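Local atomic coordinates of diol-dehydratase (Roseburia inulinivorans, PDB entry 5I2A), a protein that dehydrates 1,2-propanediol as a B12-independent glycyl radical enzyme, a lyase that discriminates between substrates and enantiomers. Residues F492-A495 against Y496-Q499; I568-L571 against V572-K576; R577-M580 against G581-K584. All coordinates share one frame; numbering follows the deposited sequence. Where two conformers were deposited one is given.

Overall arrangement
The three contacts are local, each within one unbroken run of residues, and follow one another along the chain within the pyruvate formate lyase-like range. Contact 1 occupies an early part of helix 489-521, contact 2 the end of helix 558-574 and the residues just after it, and contact 3 the loop that follows and the start of helix 580-588. The centres of contacts 2 and 3 are about 9 Å apart; contact 1 lies about 17 Å from contact 2 and 18 Å from contact 3, centre to centre. Contacts 2 and 3 thus form the turn between two successive helices, and helix 489-521 packs on both through Phe492, which touches Ile568 and Met580, all on one side of the chain's centre.

Contact 1. Residues F492-A495 against Y496-Q499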
ATOM      1  N   PHE A 492      16.749 -33.706 -25.703  1.00 23.20           N
ATOM      2  CA  PHE A 492      15.332 -33.683 -25.371  1.00 22.75           C
ATOM      3  C   PHE A 492      15.162 -33.265 -23.910  1.00 23.14           C
ATOM      4  O   PHE A 492      14.354 -32.403 -23.615  1.00 19.82           O
ATOM      5  CB  PHE A 492      14.690 -35.048 -25.626  1.00 22.66           C
ATOM      6  CG  PHE A 492      13.185 -35.061 -25.461  1.00 22.88           C
ATOM      7  CD1 PHE A 492      12.608 -35.102 -24.198  1.00 22.77           C
ATOM      8  CD2 PHE A 492      12.357 -35.066 -26.567  1.00 20.56           C
ATOM      9  CE1 PHE A 492      11.233 -35.111 -24.040  1.00 16.92           C
ATOM     10  CE2 PHE A 492      10.980 -35.091 -26.422  1.00 19.10           C
ATOM     11  CZ  PHE A 492      10.418 -35.107 -25.152  1.00 21.21           C
ATOM     12  N   MET A 493      15.926 -33.886 -23.009  1.00 22.55           N
ATOM     13  CA  MET A 493      15.842 -33.593 -21.573  1.00 22.13           C
ATOM     14  C   MET A 493      16.083 -32.127 -21.287  1.00 22.63           C
ATOM     15  O   MET A 493      15.383 -31.525 -20.479  1.00 21.79           O
ATOM     16  CB  MET A 493      16.856 -34.419 -20.772  1.00 19.37           C
ATOM     17  CG  MET A 493      16.304 -35.688 -20.179  1.00 28.88           C
ATOM     18  SD  MET A 493      15.028 -35.408 -18.941  1.00 27.99           S
ATOM     19  CE  MET A 493      15.828 -35.920 -17.438  1.00 23.25           C
ATOM     20  N   GLU A 494      17.094 -31.571 -21.952  1.00 21.24           N
ATOM     21  CA  GLU A 494      17.443 -30.172 -21.803  1.00 18.32           C
ATOM     22  C   GLU A 494      16.310 -29.267 -22.292  1.00 20.63           C
ATOM     23  O   GLU A 494      15.996 -28.258 -21.663  1.00 19.32           O
ATOM     24  CB  GLU A 494      18.751 -29.876 -22.545  1.00 24.68           C
ATOM     25  CG  GLU A 494      19.167 -28.415 -22.545  1.00 21.68           C
ATOM     26  CD  GLU A 494      19.408 -27.852 -21.150  1.00 22.59           C
ATOM     27  OE1 GLU A 494      19.586 -28.627 -20.192  1.00 22.70           O
ATOM     28  OE2 GLU A 494      19.419 -26.617 -21.009  1.00 29.03           O
ATOM     29  N   ALA A 495      15.686 -29.633 -23.405  1.00 19.48           N
ATOM     30  CA  ALA A 495      14.523 -28.897 -23.879  1.00 20.64           C
ATOM     31  C   ALA A 495      13.391 -28.925 -22.831  1.00 20.46           C
ATOM     32  O   ALA A 495      12.744 -27.907 -22.575  1.00 16.35           O
ATOM     33  CB  ALA A 495      14.040 -29.469 -25.208  1.00 19.65           C
ATOM     34  N   TYR A 496      13.164 -30.091 -22.228  1.00 17.16           N
ATOM     35  CA  TYR A 496      12.151 -30.221 -21.188  1.00 14.95           C
ATOM     36  C   TYR A 496      12.499 -29.367 -19.972  1.00 17.24           C
ATOM     37  O   TYR A 496      11.629 -28.691 -19.420  1.00 16.09           O
ATOM     38  CB  TYR A 496      11.974 -31.680 -20.769  1.00 15.10           C
ATOM     39  CG  TYR A 496      10.967 -31.872 -19.653  1.00 15.37           C
ATOM     40  CD1 TYR A 496       9.653 -31.433 -19.785  1.00 12.94           C
ATOM     41  CD2 TYR A 496      11.326 -32.496 -18.475  1.00 14.54           C
ATOM     42  CE1 TYR A 496       8.728 -31.615 -18.758  1.00 15.14           C
ATOM     43  CE2 TYR A 496      10.411 -32.675 -17.444  1.00 14.55           C
ATOM     44  CZ  TYR A 496       9.125 -32.235 -17.590  1.00 15.01           C
ATOM     45  OH  TYR A 496       8.244 -32.414 -16.563  1.00 14.35           O
ATOM     46  N   ARG A 497      13.770 -29.383 -19.572  1.00 16.92           N
ATOM     47  CA  ARG A 497      14.211 -28.577 -18.426  1.00 16.94           C
ATOM     48  C   ARG A 497      13.870 -27.100 -18.660  1.00 19.51           C
ATOM     49  O   ARG A 497      13.379 -26.413 -17.758  1.00 17.35           O
ATOM     50  CB  ARG A 497      15.713 -28.742 -18.166  1.00 16.43           C
ATOM     51  CG  ARG A 497      16.190 -28.125 -16.846  1.00 18.67           C
ATOM     52  CD  ARG A 497      17.717 -28.088 -16.736  1.00 18.85           C
ATOM     53  NE  ARG A 497      18.306 -27.222 -17.750  1.00 22.51           N
ATOM     54  CZ  ARG A 497      18.403 -25.900 -17.644  1.00 24.19           C
ATOM     55  NH1 ARG A 497      17.951 -25.280 -16.564  1.00 27.43           N
ATOM     56  NH2 ARG A 497      18.958 -25.196 -18.615  1.00 22.23           N
ATOM     57  N   LYS A 498      14.094 -26.629 -19.884  1.00 17.11           N
ATOM     58  CA  LYS A 498      13.857 -25.220 -20.198  1.00 17.23           C
ATOM     59  C   LYS A 498      12.369 -24.881 -20.272  1.00 16.45           C
ATOM     60  O   LYS A 498      11.961 -23.812 -19.829  1.00 16.37           O
ATOM     61  CB  LYS A 498      14.538 -24.828 -21.516  1.00 18.60           C
ATOM     62  CG  LYS A 498      16.077 -24.795 -21.496  1.00 19.84           C
ATOM     63  CD  LYS A 498      16.593 -24.658 -22.932  1.00 26.74           C
ATOM     64  CE  LYS A 498      18.102 -24.703 -23.034  1.00 43.79           C
ATOM     65  NZ  LYS A 498      18.554 -24.864 -24.449  1.00 46.26           N
ATOM     66  N   GLN A 499      11.566 -25.771 -20.852  1.00 13.55           N
ATOM     67  CA  GLN A 499      10.121 -25.573 -20.849  1.00 16.86           C
ATOM     68  C   GLN A 499       9.612 -25.479 -19.408  1.00 15.90           C
ATOM     69  O   GLN A 499       8.721 -24.697 -19.107  1.00 16.19           O
ATOM     70  CB  GLN A 499       9.396 -26.707 -21.581  1.00 16.20           C
ATOM     71  CG  GLN A 499       9.570 -26.704 -23.083  1.00 17.14           C
ATOM     72  CD  GLN A 499       8.837 -25.557 -23.735  1.00 19.37           C
ATOM     73  OE1 GLN A 499       8.022 -24.879 -23.105  1.00 17.36           O
ATOM     74  NE2 GLN A 499       9.116 -25.336 -25.000  1.00 15.10           N
TER
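Glu494 meets Arg497 one turn further along the helix, the two side chains lying alongside each other and pointing the same way. The guanidinium takes the carboxylate side-on: Arg497 NE donates to Glu494 OE1 at 3.1 Å in a nearly straight bond (174°), and Arg497 NH2 donates to Glu494 OE2 at 2.8 Å. Both oxygens lie close to the guanidinium plane, although the carboxylate is turned 36° from it. Glu494 leaves the backbone with CG opposite the peptide nitrogen and then bends at chi2 (61°), which brings its oxygens back over the following turn. Lys498 CE comes within 3.1 Å of the same OE2, but the ion pair from Lys498 NZ to Glu494 OE2 is long, 4.0 Å.

Tyr496 and Ala495 carry the buried part. Tyr496 N donates to Phe492 O at 2.9 Å, while its ring leads off toward Val561 and Phe673 and its hydroxyl is hydrogen-bonded to Met458 O. Ala495 O receives Gln499 N at 3.0 Å. The methyl of Ala495 packs against Thr480 and Phe486, whereas the charged side chains lie where the helix is more accessible. The i to i+4 backbone ladder with an i to i+3 and i+4 salt-bridge network on its polar flank is typical of an amphipathic alpha-helix, as this part of helix 489-521 is.

Contact 2. Residues I568-L571 against V572-K576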
ATOM      1  N   ILE A 568      10.903 -42.410 -24.261  1.00 18.81           N
ATOM      2  CA  ILE A 568      11.634 -41.645 -25.261  1.00 20.48           C
ATOM      3  C   ILE A 568      13.089 -42.075 -25.320  1.00 25.33           C
ATOM      4  O   ILE A 568      13.630 -42.302 -26.400  1.00 22.06           O
ATOM      5  CB  ILE A 568      11.545 -40.143 -24.975  1.00 17.84           C
ATOM      6  CG1 ILE A 568      10.093 -39.683 -25.141  1.00 18.49           C
ATOM      7  CG2 ILE A 568      12.473 -39.353 -25.899  1.00 19.51           C
ATOM      8  CD1 ILE A 568       9.779 -38.400 -24.425  1.00 19.89           C
ATOM      9  N   LYS A 569      13.702 -42.215 -24.149  1.00 24.13           N
ATOM     10  CA  LYS A 569      15.092 -42.628 -24.059  1.00 24.74           C
ATOM     11  C   LYS A 569      15.308 -44.021 -24.655  1.00 27.23           C
ATOM     12  O   LYS A 569      16.222 -44.209 -25.454  1.00 27.60           O
ATOM     13  CB  LYS A 569      15.566 -42.594 -22.611  1.00 23.00           C
ATOM     14  CG  LYS A 569      17.046 -42.843 -22.438  1.00 22.82           C
ATOM     15  CD  LYS A 569      17.382 -43.121 -20.981  1.00 26.99           C
ATOM     16  CE  LYS A 569      18.874 -42.958 -20.712  1.00 27.80           C
ATOM     17  NZ  LYS A 569      19.293 -43.661 -19.477  1.00 37.63           N
ATOM     18  N   LYS A 570      14.457 -44.978 -24.288  1.00 26.56           N
ATOM     19  CA  LYS A 570      14.599 -46.370 -24.732  1.00 26.16           C
ATOM     20  C   LYS A 570      14.152 -46.642 -26.161  1.00 26.14           C
ATOM     21  O   LYS A 570      14.935 -47.122 -26.970  1.00 29.41           O
ATOM     22  CB  LYS A 570      13.821 -47.304 -23.819  1.00 24.70           C
ATOM     23  CG  LYS A 570      14.488 -47.569 -22.506  1.00 33.36           C
ATOM     24  CD  LYS A 570      15.870 -48.133 -22.691  1.00 37.98           C
ATOM     25  CE  LYS A 570      16.533 -48.327 -21.350  1.00 42.15           C
ATOM     26  NZ  LYS A 570      17.971 -48.681 -21.479  1.00 46.37           N
ATOM     27  N   LEU A 571      12.904 -46.330 -26.477  1.00 27.35           N
ATOM     28  CA  LEU A 571      12.334 -46.718 -27.762  1.00 24.64           C
ATOM     29  C   LEU A 571      12.698 -45.792 -28.920  1.00 28.52           C
ATOM     30  O   LEU A 571      12.723 -46.229 -30.060  1.00 26.93           O
ATOM     31  CB  LEU A 571      10.815 -46.820 -27.658  1.00 24.39           C
ATOM     32  CG  LEU A 571      10.312 -47.787 -26.595  1.00 26.92           C
ATOM     33  CD1 LEU A 571       8.812 -47.957 -26.708  1.00 25.70           C
ATOM     34  CD2 LEU A 571      11.027 -49.120 -26.740  1.00 32.23           C
ATOM     35  N   VAL A 572      12.981 -44.523 -28.645  1.00 27.25           N
ATOM     36  CA  VAL A 572      13.303 -43.610 -29.735  1.00 26.91           C
ATOM     37  C   VAL A 572      14.817 -43.468 -29.957  1.00 28.22           C
ATOM     38  O   VAL A 572      15.289 -43.674 -31.070  1.00 36.87           O
ATOM     39  CB  VAL A 572      12.676 -42.215 -29.512  1.00 26.02           C
ATOM     40  CG1 VAL A 572      13.132 -41.243 -30.589  1.00 25.37           C
ATOM     41  CG2 VAL A 572      11.157 -42.309 -29.506  1.00 22.10           C
ATOM     42  N   PHE A 573      15.578 -43.148 -28.911  1.00 25.89           N
ATOM     43  CA  PHE A 573      17.006 -42.840 -29.078  1.00 26.68           C
ATOM     44  C   PHE A 573      17.969 -44.050 -29.015  1.00 35.29           C
ATOM     45  O   PHE A 573      18.857 -44.168 -29.851  1.00 35.81           O
ATOM     46  CB  PHE A 573      17.420 -41.803 -28.042  1.00 28.28           C
ATOM     47  CG  PHE A 573      16.910 -40.430 -28.351  1.00 31.63           C
ATOM     48  CD1 PHE A 573      17.462 -39.696 -29.384  1.00 26.84           C
ATOM     49  CD2 PHE A 573      15.860 -39.884 -27.638  1.00 26.24           C
ATOM     50  CE1 PHE A 573      16.986 -38.442 -29.687  1.00 27.41           C
ATOM     51  CE2 PHE A 573      15.382 -38.618 -27.939  1.00 24.84           C
ATOM     52  CZ  PHE A 573      15.951 -37.901 -28.965  1.00 26.21           C
ATOM     53  N   GLU A 574      17.804 -44.930 -28.028  1.00 29.96           N
ATOM     54  CA  GLU A 574      18.679 -46.099 -27.885  1.00 31.84           C
ATOM     55  C   GLU A 574      18.315 -47.254 -28.820  1.00 27.18           C
ATOM     56  O   GLU A 574      19.094 -47.616 -29.679  1.00 33.34           O
ATOM     57  CB  GLU A 574      18.677 -46.601 -26.439  1.00 27.17           C
ATOM     58  CG  GLU A 574      19.265 -45.607 -25.470  1.00 33.11           C
ATOM     59  CD  GLU A 574      19.343 -46.114 -24.040  1.00 38.12           C
ATOM     60  OE1 GLU A 574      19.003 -47.292 -23.775  1.00 40.84           O
ATOM     61  OE2 GLU A 574      19.761 -45.315 -23.176  1.00 37.34           O
ATOM     62  N   GLU A 575      17.128 -47.818 -28.649  1.00 29.82           N
ATOM     63  CA  GLU A 575      16.727 -48.999 -29.400  1.00 28.13           C
ATOM     64  C   GLU A 575      16.187 -48.661 -30.778  1.00 33.89           C
ATOM     65  O   GLU A 575      16.138 -49.517 -31.656  1.00 35.64           O
ATOM     66  CB  GLU A 575      15.693 -49.794 -28.611  1.00 31.25           C
ATOM     67  CG  GLU A 575      16.225 -50.315 -27.290  1.00 31.11           C
ATOM     68  CD  GLU A 575      15.180 -51.089 -26.495  1.00 40.39           C
ATOM     69  OE1 GLU A 575      14.115 -51.415 -27.058  1.00 41.91           O
ATOM     70  OE2 GLU A 575      15.423 -51.366 -25.303  1.00 49.62           O
ATOM     71  N   LYS A 576      15.774 -47.413 -30.958  1.00 27.42           N
ATOM     72  CA  LYS A 576      15.386 -46.920 -32.267  1.00 29.75           C
ATOM     73  C   LYS A 576      14.236 -47.715 -32.878  1.00 30.99           C
ATOM     74  O   LYS A 576      14.175 -47.896 -34.092  1.00 34.44           O
ATOM     75  CB  LYS A 576      16.598 -46.936 -33.197  1.00 35.76           C
ATOM     76  CG  LYS A 576      16.878 -45.614 -33.858  1.00 44.67           C
ATOM     77  CD  LYS A 576      18.355 -45.416 -34.091  1.00 37.90           C
ATOM     78  CE  LYS A 576      19.103 -45.394 -32.779  1.00 43.02           C
ATOM     79  NZ  LYS A 576      20.310 -44.522 -32.862  1.00 48.13           N
TER
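Lys570 and Glu574 are joined by a salt bridge across a pi-type turn near the C-terminal end of helix 558-574. Three successive backbone bonds there span five residues instead of four. Phe573 N donates to Ile568 O at 3.3 Å, Glu574 N to Lys569 O at 3.1 Å, and Glu575 N to Lys570 O at 2.8 Å. Ile568 O also accepts from Val572 N, at 3.2 Å; this donor stands 42° out of the carbonyl plane, and the oxygen is shared between an i+4 and an i+5 partner where the helix widens. Leu571 O has a probable backbone partner further on, in Ile578. Lys576 leaves helical geometry with positive phi.

On the polar flank, Lys570 NZ donates to Glu574 OE1 at 2.9 Å, meeting it on the syn side. The lysine chain turns back at chi2 (-57°) to make this bond. Its ammonium has a second anionic partner in Glu662, which also forms a salt bridge with Lys569. Lys569 NZ stays 4.1 Å from Glu574 OE2, too far for a salt bridge, although the lysine's methylenes run past that oxygen. Each oxygen of Glu574 thus faces a different lysine, but the carboxylate bonds Lys570 alone of the two.

On the apolar flank Ile568 and Phe573 lie side by side, with Ile568 CG2 3.6 Å from Phe573 CE2.

Contact 3. Residues R577-M580 against G581-K584; sequences RITM and GELK
Thr579 and Glu582 run across each other at about a right angle, and each side chain takes a backbone N-H of the other. Thr579 OG1 accepts from Glu582 N at 3.0 Å. The hydroxyl oxygen is set between the peptide nitrogen and the carbonyl carbon of its own residue (chi1 74°), which turns it in over the incoming helix start, while the methyl CG2 points away from the carbonyl carbon, beside the peptide nitrogen. In return Thr579 N donates to Glu582 OE2 at 3.0 Å, in a nearly straight bond (169°) that uses the anti lone pair, on the side away from OE1. Glu582 reaches back with an extended chain, its CG passing close to the threonine hydroxyl.

This reciprocal pair is a capping box, with Thr579 as the N-cap of helix 580-588; it gives Glu582 N, in the first turn, an acceptor in place of a preceding helical carbonyl, and holds the N-H of the N-cap residue as well. The regular ladder follows at once: Leu583 N bonds to Thr579 O at 3.1 Å and Lys584 N to Met580 O at 2.9 Å.

Ile578, just before the cap, lies obliquely over Glu582 with CG2 3.7 Å from Glu582 CB. The same methyl reaches Leu583 CB at 4.2 Å, joining the residues on the two sides of the cap in the positions of a hydrophobic staple. The other carboxylate oxygen, Glu582 OE1, forms a salt bridge with Arg642 of helix 637-651, which probably steadies the rotation of the carboxylate that holds Thr579 N.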
ATOM      1  N   ARG A 577      13.316 -48.175 -32.033  1.00 29.06           N
ATOM      2  CA  ARG A 577      12.177 -48.961 -32.500  1.00 30.12           C
ATOM      3  C   ARG A 577      11.020 -48.084 -32.952  1.00 30.80           C
ATOM      4  O   ARG A 577      10.080 -48.556 -33.576  1.00 30.47           O
ATOM      5  CB  ARG A 577      11.708 -49.915 -31.407  1.00 32.02           C
ATOM      6  CG  ARG A 577      12.806 -50.833 -30.896  1.00 36.44           C
ATOM      7  CD  ARG A 577      12.301 -51.740 -29.793  1.00 39.21           C
ATOM      8  NE  ARG A 577      11.159 -52.537 -30.223  1.00 39.94           N
ATOM      9  CZ  ARG A 577      10.339 -53.170 -29.390  1.00 47.90           C
ATOM     10  NH1 ARG A 577      10.521 -53.088 -28.075  1.00 48.30           N
ATOM     11  NH2 ARG A 577       9.323 -53.869 -29.873  1.00 47.72           N
ATOM     12  N   ILE A 578      11.092 -46.805 -32.614  1.00 28.42           N
ATOM     13  CA  ILE A 578      10.084 -45.830 -33.003  1.00 28.99           C
ATOM     14  C   ILE A 578      10.828 -44.583 -33.449  1.00 25.65           C
ATOM     15  O   ILE A 578      11.877 -44.276 -32.891  1.00 30.57           O
ATOM     16  CB  ILE A 578       9.124 -45.506 -31.834  1.00 27.13           C
ATOM     17  CG1 ILE A 578       8.463 -46.786 -31.328  1.00 33.79           C
ATOM     18  CG2 ILE A 578       8.048 -44.538 -32.264  1.00 29.20           C
ATOM     19  CD1 ILE A 578       7.670 -46.603 -30.047  1.00 36.09           C
ATOM     20  N   THR A 579      10.336 -43.878 -34.464  1.00 26.07           N
ATOM     21  CA  THR A 579      10.953 -42.596 -34.784  1.00 28.04           C
ATOM     22  C   THR A 579      10.293 -41.527 -33.939  1.00 24.90           C
ATOM     23  O   THR A 579       9.157 -41.691 -33.493  1.00 29.26           O
ATOM     24  CB  THR A 579      10.836 -42.207 -36.275  1.00 27.29           C
ATOM     25  OG1 THR A 579       9.493 -41.797 -36.566  1.00 28.13           O
ATOM     26  CG2 THR A 579      11.247 -43.374 -37.175  1.00 29.74           C
ATOM     27  N   MET A 580      11.003 -40.429 -33.728  1.00 28.21           N
ATOM     28  CA  MET A 580      10.455 -39.319 -32.972  1.00 25.16           C
ATOM     29  C   MET A 580       9.162 -38.837 -33.621  1.00 27.58           C
ATOM     30  O   MET A 580       8.202 -38.493 -32.935  1.00 23.64           O
ATOM     31  CB  MET A 580      11.474 -38.185 -32.873  1.00 23.85           C
ATOM     32  CG  MET A 580      11.026 -37.045 -31.974  1.00 25.46           C
ATOM     33  SD  MET A 580      10.737 -37.575 -30.275  1.00 25.87           S
ATOM     34  CE  MET A 580      12.397 -37.530 -29.607  1.00 19.83           C
ATOM     35  N   GLY A 581       9.135 -38.840 -34.951  1.00 26.11           N
ATOM     36  CA  GLY A 581       7.972 -38.381 -35.684  1.00 23.79           C
ATOM     37  C   GLY A 581       6.760 -39.268 -35.489  1.00 24.92           C
ATOM     38  O   GLY A 581       5.636 -38.777 -35.404  1.00 25.75           O
ATOM     39  N   GLU A 582       6.988 -40.578 -35.440  1.00 27.16           N
ATOM     40  CA  GLU A 582       5.917 -41.533 -35.163  1.00 28.46           C
ATOM     41  C   GLU A 582       5.310 -41.319 -33.787  1.00 24.35           C
ATOM     42  O   GLU A 582       4.089 -41.319 -33.621  1.00 24.54           O
ATOM     43  CB  GLU A 582       6.428 -42.966 -35.242  1.00 27.10           C
ATOM     44  CG  GLU A 582       6.717 -43.464 -36.629  1.00 35.48           C
ATOM     45  CD  GLU A 582       7.090 -44.930 -36.615  1.00 30.62           C
ATOM     46  OE1 GLU A 582       6.279 -45.737 -37.104  1.00 33.93           O
ATOM     47  OE2 GLU A 582       8.185 -45.263 -36.099  1.00 30.66           O
ATOM     48  N   LEU A 583       6.185 -41.164 -32.802  1.00 22.85           N
ATOM     49  CA  LEU A 583       5.762 -40.957 -31.431  1.00 23.41           C
ATOM     50  C   LEU A 583       4.933 -39.688 -31.360  1.00 19.46           C
ATOM     51  O   LEU A 583       3.834 -39.699 -30.828  1.00 23.52           O
ATOM     52  CB  LEU A 583       6.967 -40.880 -30.485  1.00 20.53           C
ATOM     53  CG  LEU A 583       6.599 -40.757 -29.002  1.00 23.02           C
ATOM     54  CD1 LEU A 583       5.610 -41.864 -28.601  1.00 20.81           C
ATOM     55  CD2 LEU A 583       7.849 -40.792 -28.118  1.00 17.97           C
ATOM     56  N   LYS A 584       5.453 -38.609 -31.940  1.00 21.98           N
ATOM     57  CA  LYS A 584       4.761 -37.324 -31.916  1.00 20.48           C
ATOM     58  C   LYS A 584       3.375 -37.442 -32.530  1.00 26.29           C
ATOM     59  O   LYS A 584       2.393 -36.937 -32.002  1.00 22.66           O
ATOM     60  CB  LYS A 584       5.565 -36.251 -32.657  1.00 20.18           C
ATOM     61  CG  LYS A 584       4.839 -34.898 -32.715  1.00 20.90           C
ATOM     62  CD  LYS A 584       5.613 -33.879 -33.533  1.00 21.22           C
ATOM     63  CE  LYS A 584       4.812 -32.592 -33.746  1.00 22.82           C
ATOM     64  NZ  LYS A 584       5.628 -31.635 -34.547  1.00 29.41           N
TER